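Side-chain contacts in PT26-6P (Thermococcus sp., PDB 2WB7), which is of unknown function but is encoded by a family of euryarchaeal mobile elements and combines three domains with novel folds: residues Ile5-Ile10 with His484-Asp489; Gly236-Lys241 with Lys514-Leu519; Ile445-Gly450 with Gly501-Ala506; Asp453-Ala458 with Tyr490-Ala495. All coordinates share one frame; numbering follows the deposited sequence.

Contact 1: residues Ile5-Ile10 with His484-Asp489; sequences INDDDI and HEMAGD
The selenomethionine side chain of M486 reaches from helix 471-499 to D7 and I10, which stand at the two ends of a type I beta turn in the N-terminal loop. Its CE methyl lies over the D7 carboxylate rather than in front of one oxygen, 3.6 Å from D7 OD1 and 3.7 Å from both D7 CG and D7 OD2. The chain of M486 runs straight beyond CG (chi2 164°, chi3 164°), which carries the methyl all the way to the acid. I10 fills the flank, its CD1 4.2 Å from M486 SE, and Y516 of helix 503-523 touches both of these apolar chains. The carboxylate is buried, yet K482 and K241 form salt bridges to OD2 and K483 to OD1; three such partners would probably keep it ionised. Packing is closest here, along the inward ends of the turn. The outer part is looser: D8 and D9 at the middle of the turn are partly exposed, although D9 still pairs with K483. The bond from I10 N to D7 O, 3.2 Å, closes the turn. The arrangement is that of an N-terminal loop docked by a beta turn on a helix of the C-terminal helical domain.

Contact 2: residues Gly236-Lys241 with Lys514-Leu519; sequences GSLPIK and KEYSNL
An interface between a loop and a helical domain is formed where P239 and L238, in the connection leading to strand 253-261, receive Y516 of helix 503-523. Y516 and P239 approach from opposite directions: P239 CG lies 3.6 Å from Y516 CE1, while P239 CD is 3.5 Å from Y516 OH. L238 crosses the tyrosine at about a right angle and, with CG beside the backbone N (chi1 -80°, chi2 169°), brings its CD2 to 3.5 Å from the same hydroxyl oxygen, although its side chain sets out away from the helix. Two loop carbons thus approach from one side a polar atom whose hydrogen bond goes to D12 OD1. The Y516 ring also forms a T-shaped stack with Y490, and M486 touches P239, so that helix 471-499 borders the site. Replacing Y516 by an alanine would probably open a gap beside P239 and leave the D12 carboxylate without its hydroxyl partner. On the loop side S237 secures the backbone next to the contact, and its OG bonds to H276 N. From S237 OG to L238 O the distance is 2.9 Å, with the donor in the carbonyl plane on a lone pair, at a C=O...donor angle of 131°.

Contact 3: residues Ile445-Gly450 with Gly501-Ala506; sequences IEYAQG and GDLEQA
Y447 of helix 442-465 projects onto the first turn of helix 503-523, where L503 and A506 receive it in a helix-to-helix packing beside an N-capped helix start. Y447 CE1 stands 4.0 Å from A506 CB, the nearer of its two apolar partners here. L503 meets the same phenol end, at the hydroxyl: its CD1 lies at the ring edge, near the ring plane, 4.1 Å from Y447 OH, and the two side chains cross at about a right angle. L503 is only partly exposed; CG opposite the backbone N (chi1 177°), with chi2 50°, carries its CD1 to the tyrosine although the side chain does not start out facing it. The next shell completes the slot: A494, A495 and A498 of helix 471-499 pack on Y447, as do K507 and A510 farther along helix 503-523. Behind L503 and A506, the chain is fixed where the helix begins. G501 O accepts from R149 NH1, and D502 OD2 bonds to H354 NE2 of strand 350-364. D502 is the N-cap residue, and its other oxygen makes the capping bond: Q505 N is 3.1 Å from D502 OD1 in a nearly straight bond (164°), approaching from above the carboxylate plane.

Contact 4: residues Asp453-Ala458 with Tyr490-Ala495; sequences DEYKAA and YYVNAA
E454 and Y491 meet with the aliphatic part of the acid at the edge of the tyrosine ring. E454 CG lies in the ring plane, 3.8 Å from Y491 CD1 and 3.9 Å from Y491 CE1, so the methylene meets the ring edge along its CD1-CE1 bond. The two side chains run at a slant to each other, and the carboxylate and ring planes are 46° apart. A bend at the CB-CG bond (chi2 -55°) turns the acid group off from the ring and toward polar partners: OE1 bonds to H484 ND1 and OE2 to S517 OG. Both oxygens of this buried group are therefore engaged, by residues of two different helices. The pairs belong to an antiparallel helical hairpin, in which helix 442-465 packs against helix 471-499 with E454 and Y491 closest in backbone register, their CA atoms 8.5 Å apart. One residue further along each helix, Y455 and V492 make the second pair, crossing at about a right angle. V492 offers CG2, the branch beside its backbone N, to the phenol end of the tyrosine: CG2 is 3.8 Å from Y455 OH and 4.1 Å from Y455 CE1. The Y455 hydroxyl has its polar bond with D489 OD1, an oxygen that also forms a salt bridge with K425. Helix 408-438 packs on Y455 through K425 and I426, whereas Y491 touches A513 of helix 503-523.

How the contacts relate
Contacts 1 and 2 are buried and join loops from far-off parts of the chain to the helical domain; contacts 3 and 4 are partly buried and join its helices to one another. Helix 471-499 serves contacts 1 and 4, helix 503-523 contacts 2 and 3, and helix 442-465 contacts 3 and 4. None has a hydrogen bond across its own segments, but polar bonds join 1 to 2 and 1 to 4, and S237 O to Y490 OH links 2 and 4. Contacts 3 and 4 meet by packing, Y447 against A494, and by a hydrogen bond from Q449 NE2 to D453 OD1. Loop docking mixes charged and apolar groups; the helix pairs set tyrosines against aliphatic carbons.

Contact 1: residues Ile5-Ile10 with His484-Asp489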
loop_
_atom_site.group_PDB
_atom_site.type_symbol
_atom_site.label_atom_id
_atom_site.label_comp_id
_atom_site.label_asym_id
_atom_site.label_seq_id
_atom_site.Cartn_x
_atom_site.Cartn_y
_atom_site.Cartn_z
ATOM N N ILE A 5 31.496 -10.959 -13.443
ATOM C CA ILE A 5 31.356 -9.950 -14.495
ATOM C C ILE A 5 29.929 -9.420 -14.658
ATOM O O ILE A 5 29.730 -8.222 -14.839
ATOM C CB ILE A 5 31.854 -10.493 -15.841
ATOM C CG1 ILE A 5 33.332 -10.844 -15.723
ATOM C CG2 ILE A 5 31.605 -9.487 -16.973
ATOM C CD1 ILE A 5 33.922 -11.317 -17.007
ATOM N N ASN A 6 28.952 -10.323 -14.581
ATOM C CA ASN A 6 27.540 -10.009 -14.803
ATOM C C ASN A 6 26.738 -9.724 -13.547
ATOM O O ASN A 6 25.663 -9.136 -13.609
ATOM C CB ASN A 6 26.868 -11.163 -15.531
ATOM C CG ASN A 6 27.017 -11.057 -17.023
ATOM O OD1 ASN A 6 28.121 -10.836 -17.541
ATOM N ND2 ASN A 6 25.901 -11.199 -17.735
ATOM N N ASP A 7 27.245 -10.182 -12.412
ATOM C CA ASP A 7 26.529 -10.038 -11.161
ATOM C C ASP A 7 25.194 -10.781 -11.194
ATOM O O ASP A 7 24.196 -10.306 -10.678
ATOM C CB ASP A 7 26.343 -8.561 -10.857
ATOM C CG ASP A 7 27.626 -7.777 -11.039
ATOM O OD1 ASP A 7 28.553 -7.935 -10.215
ATOM O OD2 ASP A 7 27.717 -7.008 -12.015
ATOM N N ASP A 8 25.196 -11.971 -11.788
ATOM C CA ASP A 8 24.042 -12.860 -11.752
ATOM C C ASP A 8 23.794 -13.421 -10.357
ATOM O O ASP A 8 22.850 -14.167 -10.144
ATOM C CB ASP A 8 24.232 -14.011 -12.732
ATOM C CG ASP A 8 24.091 -13.571 -14.180
ATOM O OD1 ASP A 8 23.064 -12.920 -14.486
ATOM O OD2 ASP A 8 24.994 -13.875 -15.011
ATOM N N ASP A 9 24.643 -13.078 -9.403
ATOM C CA ASP A 9 24.427 -13.541 -8.037
ATOM C C ASP A 9 23.622 -12.530 -7.237
ATOM O O ASP A 9 23.205 -12.809 -6.115
ATOM C CB ASP A 9 25.751 -13.869 -7.331
ATOM C CG ASP A 9 26.731 -12.691 -7.300
ATOM O OD1 ASP A 9 27.442 -12.559 -6.292
ATOM O OD2 ASP A 9 26.824 -11.910 -8.274
ATOM N N ILE A 10 23.399 -11.356 -7.814
ATOM C CA ILE A 10 22.602 -10.337 -7.142
ATOM C C ILE A 10 21.128 -10.728 -7.186
ATOM O O ILE A 10 20.552 -10.944 -8.256
ATOM C CB ILE A 10 22.796 -8.942 -7.763
ATOM C CG1 ILE A 10 24.266 -8.529 -7.651
ATOM C CG2 ILE A 10 21.873 -7.933 -7.099
ATOM C CD1 ILE A 10 24.592 -7.182 -8.234
ATOM N N HIS A 484 31.419 -4.713 -2.597
ATOM C CA HIS A 484 31.818 -3.713 -1.608
ATOM C C HIS A 484 31.809 -2.326 -2.239
ATOM O O HIS A 484 31.333 -1.380 -1.622
ATOM C CB HIS A 484 33.191 -4.004 -0.969
ATOM C CG HIS A 484 33.152 -5.011 0.142
ATOM N ND1 HIS A 484 32.235 -4.954 1.173
ATOM C CD2 HIS A 484 33.923 -6.097 0.391
ATOM C CE1 HIS A 484 32.437 -5.964 2.000
ATOM N NE2 HIS A 484 33.448 -6.680 1.541
ATOM N N GLU A 485 32.320 -2.188 -3.462
ATOM C CA GLU A 485 32.284 -0.874 -4.102
ATOM C C GLU A 485 30.848 -0.405 -4.343
ATOM O O GLU A 485 30.546 0.787 -4.224
ATOM C CB GLU A 485 33.066 -0.818 -5.415
ATOM C CG GLU A 485 33.303 0.626 -5.826
ATOM C CD GLU A 485 33.476 0.859 -7.337
ATOM O OE1 GLU A 485 33.608 -0.127 -8.092
ATOM O OE2 GLU A 485 33.483 2.055 -7.751
HETATM N N MSE A 486 29.976 -1.351 -4.688
HETATM C CA MSE A 486 28.564 -1.066 -4.918
HETATM C C MSE A 486 27.883 -0.596 -3.634
HETATM O O MSE A 486 27.099 0.367 -3.641
HETATM C CB MSE A 486 27.880 -2.311 -5.453
HETATM C CG MSE A 486 28.243 -2.650 -6.900
HETATM SE SE MSE A 486 27.740 -4.502 -7.308
HETATM C CE MSE A 486 27.780 -4.523 -9.252
ATOM N N ALA A 487 28.201 -1.282 -2.532
ATOM C CA ALA A 487 27.729 -0.928 -1.200
ATOM C C ALA A 487 28.170 0.486 -0.814
ATOM O O ALA A 487 27.362 1.318 -0.417
ATOM C CB ALA A 487 28.241 -1.929 -0.219
ATOM N N GLY A 488 29.454 0.767 -0.966
ATOM C CA GLY A 488 29.982 2.088 -0.703
ATOM C C GLY A 488 29.310 3.134 -1.558
ATOM O O GLY A 488 28.995 4.232 -1.078
ATOM N N ASP A 489 29.083 2.809 -2.829
ATOM C CA ASP A 489 28.367 3.731 -3.722
ATOM C C ASP A 489 26.971 4.061 -3.193
ATOM O O ASP A 489 26.525 5.209 -3.254
ATOM C CB ASP A 489 28.312 3.197 -5.152
ATOM C CG ASP A 489 29.665 3.284 -5.851
ATOM O OD1 ASP A 489 30.530 4.081 -5.400
ATOM O OD2 ASP A 489 29.871 2.561 -6.854
#

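Contact 2: residues Gly236-Lys241 with Lys514-Leu519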
loop_
_atom_site.group_PDB
_atom_site.type_symbol
_atom_site.label_atom_id
_atom_site.label_comp_id
_atom_site.label_asym_id
_atom_site.label_seq_id
_atom_site.Cartn_x
_atom_site.Cartn_y
_atom_site.Cartn_z
ATOM N N GLY A 236 14.826 0.309 -4.120
ATOM C CA GLY A 236 15.935 1.063 -4.668
ATOM C C GLY A 236 16.270 0.753 -6.117
ATOM O O GLY A 236 15.395 0.575 -6.952
ATOM N N SER A 237 17.558 0.704 -6.421
ATOM C CA SER A 237 17.996 0.609 -7.793
ATOM C C SER A 237 19.194 -0.297 -7.862
ATOM O O SER A 237 20.004 -0.324 -6.939
ATOM C CB SER A 237 18.404 1.989 -8.288
ATOM O OG SER A 237 18.982 1.937 -9.570
ATOM N N LEU A 238 19.314 -1.055 -8.941
ATOM C CA LEU A 238 20.554 -1.761 -9.179
ATOM C C LEU A 238 21.688 -0.728 -9.262
ATOM O O LEU A 238 21.457 0.436 -9.575
ATOM C CB LEU A 238 20.450 -2.563 -10.477
ATOM C CG LEU A 238 19.703 -3.893 -10.380
ATOM C CD1 LEU A 238 19.435 -4.437 -11.770
ATOM C CD2 LEU A 238 20.461 -4.916 -9.505
ATOM N N PRO A 239 22.919 -1.147 -8.980
ATOM C CA PRO A 239 24.056 -0.259 -9.147
ATOM C C PRO A 239 24.149 0.330 -10.557
ATOM O O PRO A 239 23.714 -0.287 -11.514
ATOM C CB PRO A 239 25.248 -1.183 -8.869
ATOM C CG PRO A 239 24.706 -2.173 -7.871
ATOM C CD PRO A 239 23.292 -2.420 -8.340
ATOM N N ILE A 240 24.735 1.517 -10.685
ATOM C CA ILE A 240 24.748 2.224 -11.968
ATOM C C ILE A 240 25.409 1.461 -13.114
ATOM O O ILE A 240 25.173 1.775 -14.284
ATOM C CB ILE A 240 25.394 3.636 -11.865
ATOM C CG1 ILE A 240 26.870 3.515 -11.489
ATOM C CG2 ILE A 240 24.621 4.492 -10.887
ATOM C CD1 ILE A 240 27.596 4.829 -11.379
ATOM N N LYS A 241 26.249 0.478 -12.812
ATOM C CA LYS A 241 26.884 -0.257 -13.906
ATOM C C LYS A 241 25.846 -0.881 -14.836
ATOM O O LYS A 241 26.133 -1.135 -15.998
ATOM C CB LYS A 241 27.872 -1.319 -13.415
ATOM C CG LYS A 241 27.239 -2.534 -12.802
ATOM C CD LYS A 241 27.889 -3.793 -13.317
ATOM C CE LYS A 241 26.832 -4.795 -13.723
ATOM N NZ LYS A 241 27.337 -5.713 -14.771
ATOM N N LYS A 514 23.650 -2.246 3.068
ATOM C CA LYS A 514 23.793 -3.369 3.982
ATOM C C LYS A 514 23.681 -4.691 3.219
ATOM O O LYS A 514 24.352 -5.672 3.546
ATOM C CB LYS A 514 22.747 -3.290 5.087
ATOM C CG LYS A 514 22.870 -4.380 6.124
ATOM C CD LYS A 514 24.182 -4.233 6.928
ATOM C CE LYS A 514 24.639 -5.594 7.517
ATOM N NZ LYS A 514 23.559 -6.320 8.302
ATOM N N GLU A 515 22.831 -4.715 2.201
ATOM C CA GLU A 515 22.565 -5.962 1.484
ATOM C C GLU A 515 23.755 -6.401 0.652
ATOM O O GLU A 515 24.220 -7.525 0.781
ATOM C CB GLU A 515 21.338 -5.819 0.594
ATOM C CG GLU A 515 20.027 -5.831 1.356
ATOM C CD GLU A 515 18.838 -5.532 0.446
ATOM O OE1 GLU A 515 19.025 -5.556 -0.798
ATOM O OE2 GLU A 515 17.726 -5.261 0.970
ATOM N N TYR A 516 24.248 -5.504 -0.200
ATOM C CA TYR A 516 25.396 -5.789 -1.042
ATOM C C TYR A 516 26.665 -6.032 -0.220
ATOM O O TYR A 516 27.517 -6.842 -0.576
ATOM C CB TYR A 516 25.602 -4.642 -2.038
ATOM C CG TYR A 516 24.611 -4.661 -3.175
ATOM C CD1 TYR A 516 25.031 -4.808 -4.498
ATOM C CD2 TYR A 516 23.246 -4.562 -2.918
ATOM C CE1 TYR A 516 24.104 -4.835 -5.541
ATOM C CE2 TYR A 516 22.322 -4.586 -3.941
ATOM C CZ TYR A 516 22.752 -4.730 -5.248
ATOM O OH TYR A 516 21.817 -4.766 -6.245
ATOM N N SER A 517 26.800 -5.327 0.885
ATOM C CA SER A 517 27.908 -5.593 1.756
ATOM C C SER A 517 27.845 -7.034 2.253
ATOM O O SER A 517 28.848 -7.742 2.231
ATOM C CB SER A 517 27.924 -4.608 2.913
ATOM O OG SER A 517 28.952 -4.945 3.821
ATOM N N ASN A 518 26.666 -7.493 2.659
ATOM C CA ASN A 518 26.547 -8.868 3.111
ATOM C C ASN A 518 26.771 -9.876 1.995
ATOM O O ASN A 518 27.293 -10.966 2.223
ATOM C CB ASN A 518 25.209 -9.124 3.816
ATOM C CG ASN A 518 25.053 -8.304 5.088
ATOM O OD1 ASN A 518 23.953 -8.158 5.612
ATOM N ND2 ASN A 518 26.150 -7.754 5.580
ATOM N N LEU A 519 26.364 -9.529 0.784
ATOM C CA LEU A 519 26.607 -10.425 -0.332
ATOM C C LEU A 519 28.114 -10.545 -0.511
ATOM O O LEU A 519 28.649 -11.659 -0.701
ATOM C CB LEU A 519 25.949 -9.908 -1.606
ATOM C CG LEU A 519 26.117 -10.785 -2.849
ATOM C CD1 LEU A 519 25.795 -12.214 -2.533
ATOM C CD2 LEU A 519 25.242 -10.295 -3.958
#

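Contact 3: residues Ile445-Gly450 with Gly501-Ala506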
loop_
_atom_site.group_PDB
_atom_site.type_symbol
_atom_site.label_atom_id
_atom_site.label_comp_id
_atom_site.label_asym_id
_atom_site.label_seq_id
_atom_site.Cartn_x
_atom_site.Cartn_y
_atom_site.Cartn_z
ATOM N N ILE A 445 26.122 10.919 8.922
ATOM C CA ILE A 445 27.337 10.446 9.576
ATOM C C ILE A 445 27.502 8.926 9.466
ATOM O O ILE A 445 28.555 8.423 9.045
ATOM C CB ILE A 445 27.383 10.879 11.056
ATOM C CG1 ILE A 445 27.514 12.402 11.134
ATOM C CG2 ILE A 445 28.535 10.206 11.784
ATOM C CD1 ILE A 445 27.372 12.954 12.527
ATOM N N GLU A 446 26.471 8.190 9.846
ATOM C CA GLU A 446 26.561 6.757 9.779
ATOM C C GLU A 446 26.743 6.249 8.357
ATOM O O GLU A 446 27.486 5.303 8.122
ATOM C CB GLU A 446 25.328 6.139 10.392
ATOM C CG GLU A 446 25.200 6.421 11.869
ATOM C CD GLU A 446 24.460 5.305 12.564
ATOM O OE1 GLU A 446 23.835 5.564 13.626
ATOM O OE2 GLU A 446 24.502 4.169 12.017
ATOM N N TYR A 447 26.066 6.883 7.406
ATOM C CA TYR A 447 26.148 6.459 6.018
ATOM C C TYR A 447 27.538 6.724 5.467
ATOM O O TYR A 447 28.200 5.807 4.947
ATOM C CB TYR A 447 25.104 7.166 5.153
ATOM C CG TYR A 447 23.687 6.901 5.596
ATOM C CD1 TYR A 447 22.662 7.792 5.296
ATOM C CD2 TYR A 447 23.379 5.784 6.361
ATOM C CE1 TYR A 447 21.369 7.556 5.713
ATOM C CE2 TYR A 447 22.092 5.546 6.786
ATOM C CZ TYR A 447 21.096 6.438 6.457
ATOM O OH TYR A 447 19.814 6.210 6.874
ATOM N N ALA A 448 27.975 7.974 5.595
ATOM C CA ALA A 448 29.277 8.370 5.085
ATOM C C ALA A 448 30.391 7.490 5.672
ATOM O O ALA A 448 31.301 7.067 4.962
ATOM C CB ALA A 448 29.534 9.855 5.324
ATOM N N GLN A 449 30.305 7.170 6.951
ATOM C CA GLN A 449 31.292 6.261 7.509
ATOM C C GLN A 449 31.139 4.871 6.878
ATOM O O GLN A 449 32.138 4.201 6.591
ATOM C CB GLN A 449 31.178 6.179 9.035
ATOM C CG GLN A 449 32.311 5.398 9.722
ATOM C CD GLN A 449 33.698 5.936 9.368
ATOM O OE1 GLN A 449 33.966 7.135 9.490
ATOM N NE2 GLN A 449 34.585 5.047 8.927
ATOM N N GLY A 450 29.891 4.444 6.670
ATOM C CA GLY A 450 29.628 3.165 6.044
ATOM C C GLY A 450 30.300 3.101 4.688
ATOM O O GLY A 450 30.919 2.099 4.335
ATOM N N GLY A 501 17.766 16.667 2.733
ATOM C CA GLY A 501 16.332 16.693 2.955
ATOM C C GLY A 501 15.538 15.553 2.353
ATOM O O GLY A 501 14.329 15.673 2.162
ATOM N N ASP A 502 16.190 14.437 2.065
ATOM C CA ASP A 502 15.458 13.261 1.650
ATOM C C ASP A 502 15.925 12.057 2.421
ATOM O O ASP A 502 16.577 11.175 1.878
ATOM C CB ASP A 502 15.630 13.018 0.160
ATOM C CG ASP A 502 14.662 11.988 -0.371
ATOM O OD1 ASP A 502 13.971 11.362 0.459
ATOM O OD2 ASP A 502 14.602 11.801 -1.613
ATOM N N LEU A 503 15.577 12.012 3.694
ATOM C CA LEU A 503 16.013 10.928 4.550
ATOM C C LEU A 503 15.298 9.615 4.223
ATOM O O LEU A 503 15.830 8.525 4.471
ATOM C CB LEU A 503 15.805 11.322 6.005
ATOM C CG LEU A 503 16.154 10.273 7.052
ATOM C CD1 LEU A 503 17.571 9.644 6.843
ATOM C CD2 LEU A 503 15.988 10.907 8.449
ATOM N N GLU A 504 14.095 9.708 3.664
ATOM C CA GLU A 504 13.357 8.499 3.312
ATOM C C GLU A 504 14.113 7.732 2.253
ATOM O O GLU A 504 14.437 6.563 2.444
ATOM C CB GLU A 504 11.961 8.820 2.804
ATOM C CG GLU A 504 11.112 9.656 3.768
ATOM C CD GLU A 504 11.180 11.180 3.493
ATOM O OE1 GLU A 504 12.099 11.633 2.755
ATOM O OE2 GLU A 504 10.313 11.923 4.031
ATOM N N GLN A 505 14.389 8.382 1.123
ATOM C CA GLN A 505 15.119 7.705 0.052
ATOM C C GLN A 505 16.534 7.296 0.495
ATOM O O GLN A 505 17.076 6.287 0.033
ATOM C CB GLN A 505 15.138 8.527 -1.239
ATOM C CG GLN A 505 15.577 7.700 -2.444
ATOM C CD GLN A 505 15.262 8.354 -3.772
ATOM O OE1 GLN A 505 14.092 8.485 -4.168
ATOM N NE2 GLN A 505 16.310 8.754 -4.488
ATOM N N ALA A 506 17.102 8.073 1.417
ATOM C CA ALA A 506 18.383 7.762 2.034
ATOM C C ALA A 506 18.346 6.408 2.726
ATOM O O ALA A 506 19.319 5.656 2.701
ATOM C CB ALA A 506 18.745 8.832 3.015
#

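Contact 4: residues Asp453-Ala458 with Tyr490-Ala495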
loop_
_atom_site.group_PDB
_atom_site.type_symbol
_atom_site.label_atom_id
_atom_site.label_comp_id
_atom_site.label_asym_id
_atom_site.label_seq_id
_atom_site.Cartn_x
_atom_site.Cartn_y
_atom_site.Cartn_z
ATOM N N ASP A 453 33.995 2.555 5.134
ATOM C CA ASP A 453 34.299 1.162 5.457
ATOM C C ASP A 453 34.106 0.190 4.276
ATOM O O ASP A 453 34.796 -0.841 4.185
ATOM C CB ASP A 453 33.470 0.681 6.657
ATOM C CG ASP A 453 33.644 1.559 7.895
ATOM O OD1 ASP A 453 34.712 2.189 8.078
ATOM O OD2 ASP A 453 32.698 1.602 8.708
ATOM N N GLU A 454 33.171 0.495 3.382
ATOM C CA GLU A 454 32.946 -0.402 2.255
ATOM C C GLU A 454 34.093 -0.326 1.253
ATOM O O GLU A 454 34.644 -1.365 0.839
ATOM C CB GLU A 454 31.606 -0.128 1.583
ATOM C CG GLU A 454 30.430 -0.594 2.413
ATOM C CD GLU A 454 30.522 -2.077 2.795
ATOM O OE1 GLU A 454 30.682 -2.961 1.920
ATOM O OE2 GLU A 454 30.418 -2.374 4.002
ATOM N N TYR A 455 34.452 0.906 0.884
ATOM C CA TYR A 455 35.538 1.146 -0.049
ATOM C C TYR A 455 36.808 0.531 0.497
ATOM O O TYR A 455 37.530 -0.134 -0.233
ATOM C CB TYR A 455 35.727 2.636 -0.293
ATOM C CG TYR A 455 34.596 3.278 -1.078
ATOM C CD1 TYR A 455 34.135 4.555 -0.766
ATOM C CD2 TYR A 455 33.990 2.611 -2.131
ATOM C CE1 TYR A 455 33.116 5.154 -1.486
ATOM C CE2 TYR A 455 32.961 3.203 -2.862
ATOM C CZ TYR A 455 32.529 4.472 -2.534
ATOM O OH TYR A 455 31.507 5.047 -3.264
ATOM N N LYS A 456 37.070 0.751 1.787
ATOM C CA LYS A 456 38.216 0.138 2.485
ATOM C C LYS A 456 38.218 -1.378 2.335
ATOM O O LYS A 456 39.272 -1.987 2.127
ATOM C CB LYS A 456 38.214 0.475 3.983
ATOM C CG LYS A 456 38.807 1.836 4.411
ATOM C CD LYS A 456 39.430 1.647 5.804
ATOM C CE LYS A 456 39.109 2.763 6.791
ATOM N NZ LYS A 456 40.328 3.574 7.157
ATOM N N ALA A 457 37.051 -1.999 2.452
ATOM C CA ALA A 457 36.994 -3.455 2.298
ATOM C C ALA A 457 37.346 -3.863 0.872
ATOM O O ALA A 457 37.972 -4.908 0.639
ATOM C CB ALA A 457 35.621 -3.980 2.657
ATOM N N ALA A 458 36.906 -3.056 -0.088
ATOM C CA ALA A 458 37.160 -3.347 -1.477
ATOM C C ALA A 458 38.643 -3.229 -1.764
ATOM O O ALA A 458 39.227 -4.095 -2.415
ATOM C CB ALA A 458 36.378 -2.412 -2.353
ATOM N N TYR A 490 26.298 3.052 -2.647
ATOM C CA TYR A 490 24.973 3.260 -2.077
ATOM C C TYR A 490 25.084 4.208 -0.896
ATOM O O TYR A 490 24.364 5.204 -0.832
ATOM C CB TYR A 490 24.346 1.937 -1.615
ATOM C CG TYR A 490 23.751 1.082 -2.717
ATOM C CD1 TYR A 490 22.850 1.614 -3.628
ATOM C CD2 TYR A 490 24.082 -0.269 -2.834
ATOM C CE1 TYR A 490 22.289 0.826 -4.650
ATOM C CE2 TYR A 490 23.523 -1.068 -3.835
ATOM C CZ TYR A 490 22.628 -0.508 -4.738
ATOM O OH TYR A 490 22.090 -1.299 -5.721
ATOM N N TYR A 491 25.988 3.885 0.034
ATOM C CA TYR A 491 26.179 4.675 1.258
ATOM C C TYR A 491 26.390 6.143 0.956
ATOM O O TYR A 491 25.880 7.024 1.651
ATOM C CB TYR A 491 27.345 4.143 2.090
ATOM C CG TYR A 491 26.925 3.072 3.071
ATOM C CD1 TYR A 491 27.602 1.880 3.145
ATOM C CD2 TYR A 491 25.824 3.258 3.905
ATOM C CE1 TYR A 491 27.228 0.905 4.022
ATOM C CE2 TYR A 491 25.432 2.288 4.790
ATOM C CZ TYR A 491 26.145 1.109 4.844
ATOM O OH TYR A 491 25.768 0.114 5.708
ATOM N N VAL A 492 27.118 6.397 -0.118
ATOM C CA VAL A 492 27.425 7.752 -0.515
ATOM C C VAL A 492 26.176 8.447 -1.041
ATOM O O VAL A 492 25.905 9.617 -0.699
ATOM C CB VAL A 492 28.508 7.772 -1.589
ATOM C CG1 VAL A 492 28.374 9.033 -2.429
ATOM C CG2 VAL A 492 29.912 7.633 -0.941
ATOM N N ASN A 493 25.412 7.740 -1.878
ATOM C CA ASN A 493 24.088 8.213 -2.241
ATOM C C ASN A 493 23.256 8.508 -0.991
ATOM O O ASN A 493 22.623 9.561 -0.892
ATOM C CB ASN A 493 23.375 7.202 -3.132
ATOM C CG ASN A 493 23.790 7.315 -4.590
ATOM O OD1 ASN A 493 23.226 8.101 -5.354
ATOM N ND2 ASN A 493 24.773 6.525 -4.984
ATOM N N ALA A 494 23.282 7.588 -0.031
ATOM C CA ALA A 494 22.475 7.738 1.176
ATOM C C ALA A 494 22.856 9.006 1.980
ATOM O O ALA A 494 21.994 9.849 2.313
ATOM C CB ALA A 494 22.568 6.494 2.040
ATOM N N ALA A 495 24.148 9.147 2.274
ATOM C CA ALA A 495 24.614 10.317 2.996
ATOM C C ALA A 495 24.198 11.602 2.290
ATOM O O ALA A 495 23.699 12.524 2.913
ATOM C CB ALA A 495 26.117 10.258 3.169
#